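Local coordinates for protein propionate kinase (Francisella tularensis subsp. tularensis, PDB 3KHY) that probably catalyses the reversible transfer of phosphate between ATP and acetate or propionate, in a magnesium-dependent reaction, at residues N258-N261 / K262-L266. Residues are numbered along the deposited sequence; the frame is centred on the assembly and turned at random.
Sequences NMLN and KQSGL
The carbonyl of M259 takes a hydrogen bond on each face of its plane: Q263 N comes from one side (3.0 Å from M259 O), S264 OG from the other (2.7 Å). Both donors stand well out of the plane, by 38° and 41°, so neither points at a lone pair. The other flat group is the amide of N258: K262 CG lies above its plane but past its nitrogen end, 3.5 Å from N258 ND2, and the two side chains cross at about a right angle. N258 OD1 accepts from a water, and that water accepts from Q263 NE2, with 2.7 Å between the water and NE2. This is the C-terminal end of helix 253-262. K262 N still makes the helical bond to N258 O at 2.8 Å, and Q263 repeats it one residue on before its backbone leaves the helix. The serine hydroxyl then adds a side-chain bond to the last turn. With OG anti to its carbonyl carbon (chi1 -61°), S264 turns the hydroxyl back to M259 O and to within 3.3 Å of M259 SE, a van der Waals contact with the bent selenomethionine chain. Beyond it, G265 takes a positive phi as the chain heads into helix 265-270, and its backbone hydrogen-bonds to the second subunit. N261 O accepts from a water and is also hydrogen-bonded to T232 OG1, while the N261 side chain touches R233, a predicted transition-state stabiliser. Two donors on M259 O thus satisfy a carbonyl at the helix end beside the buried S264. This ties the turn to the helix where the dimer interface and the loop carrying R233 meet, whereas N258, K262 and Q263 form its exposed, partly water-bridged side.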
loop_
_atom_site.group_PDB
_atom_site.type_symbol
_atom_site.label_atom_id
_atom_site.label_comp_id
_atom_site.label_asym_id
_atom_site.label_seq_id
_atom_site.Cartn_x
_atom_site.Cartn_y
_atom_site.Cartn_z
ATOM N N ASN A 258 10.944 -0.804 -14.635
ATOM C CA ASN A 258 11.983 -1.829 -14.654
ATOM C C ASN A 258 12.795 -1.801 -13.367
ATOM O O ASN A 258 13.133 -2.842 -12.811
ATOM C CB ASN A 258 12.914 -1.653 -15.851
ATOM C CG ASN A 258 14.055 -2.646 -15.834
ATOM O OD1 ASN A 258 15.192 -2.300 -15.501
ATOM N ND2 ASN A 258 13.752 -3.900 -16.163
HETATM N N MSE A 259 13.107 -0.596 -12.900
HETATM C CA MSE A 259 13.841 -0.429 -11.646
HETATM C C MSE A 259 13.086 -1.053 -10.472
HETATM O O MSE A 259 13.683 -1.734 -9.624
HETATM C CB MSE A 259 14.106 1.056 -11.373
HETATM C CG MSE A 259 14.819 1.331 -10.058
HETATM SE SE MSE A 259 13.567 1.592 -8.572
HETATM C CE MSE A 259 12.730 3.247 -9.220
ATOM N N LEU A 260 11.777 -0.825 -10.420
ATOM C CA LEU A 260 10.972 -1.348 -9.313
ATOM C C LEU A 260 10.818 -2.862 -9.374
ATOM O O LEU A 260 10.633 -3.509 -8.350
ATOM C CB LEU A 260 9.590 -0.698 -9.299
ATOM C CG LEU A 260 9.507 0.786 -8.935
ATOM C CD1 LEU A 260 8.115 1.311 -9.234
ATOM C CD2 LEU A 260 9.842 0.996 -7.442
ATOM N N ASN A 261 10.888 -3.413 -10.582
ATOM C CA ASN A 261 10.700 -4.848 -10.806
ATOM C C ASN A 261 11.984 -5.676 -10.738
ATOM O O ASN A 261 11.952 -6.854 -10.380
ATOM C CB ASN A 261 10.051 -5.072 -12.174
ATOM C CG ASN A 261 8.572 -5.331 -12.077
ATOM O OD1 ASN A 261 8.148 -6.368 -11.566
ATOM N ND2 ASN A 261 7.772 -4.391 -12.569
ATOM N N LYS A 262 13.105 -5.056 -11.090
ATOM C CA LYS A 262 14.350 -5.788 -11.330
ATOM C C LYS A 262 15.554 -5.294 -10.528
ATOM O O LYS A 262 16.565 -5.991 -10.442
ATOM C CB LYS A 262 14.711 -5.760 -12.827
ATOM C CG LYS A 262 13.704 -6.465 -13.731
ATOM C CD LYS A 262 13.718 -7.962 -13.486
ATOM C CE LYS A 262 12.666 -8.678 -14.322
ATOM N NZ LYS A 262 12.569 -10.120 -13.938
ATOM N N GLN A 263 15.471 -4.097 -9.954
ATOM C CA GLN A 263 16.620 -3.575 -9.202
ATOM C C GLN A 263 16.276 -3.201 -7.749
ATOM O O GLN A 263 17.069 -2.572 -7.047
ATOM C CB GLN A 263 17.228 -2.368 -9.928
ATOM C CG GLN A 263 17.715 -2.654 -11.364
ATOM C CD GLN A 263 18.860 -3.672 -11.433
ATOM O OE1 GLN A 263 19.702 -3.753 -10.533
ATOM N NE2 GLN A 263 18.894 -4.444 -12.514
ATOM N N SER A 264 15.089 -3.586 -7.304
ATOM C CA SER A 264 14.596 -3.161 -6.000
ATOM C C SER A 264 14.513 -4.348 -5.037
ATOM O O SER A 264 15.290 -5.285 -5.155
ATOM C CB SER A 264 13.239 -2.454 -6.165
ATOM O OG SER A 264 13.405 -1.298 -6.979
ATOM N N GLY A 265 13.591 -4.317 -4.077
ATOM C CA GLY A 265 13.509 -5.414 -3.112
ATOM C C GLY A 265 14.827 -5.608 -2.362
ATOM O O GLY A 265 15.569 -4.640 -2.151
ATOM N N LEU A 266 15.122 -6.843 -1.954
ATOM C CA LEU A 266 16.368 -7.143 -1.230
ATOM C C LEU A 266 17.602 -6.691 -2.012
ATOM O O LEU A 266 18.561 -6.152 -1.443
ATOM C CB LEU A 266 16.468 -8.651 -0.937
ATOM C CG LEU A 266 15.305 -9.283 -0.159
ATOM C CD1 LEU A 266 15.468 -10.800 -0.081
ATOM C CD2 LEU A 266 15.253 -8.695 1.217
HETATM O O HOH W 1 17.612 -4.177 -14.872
HETATM O O HOH W 2 10.735 -9.221 -11.241
#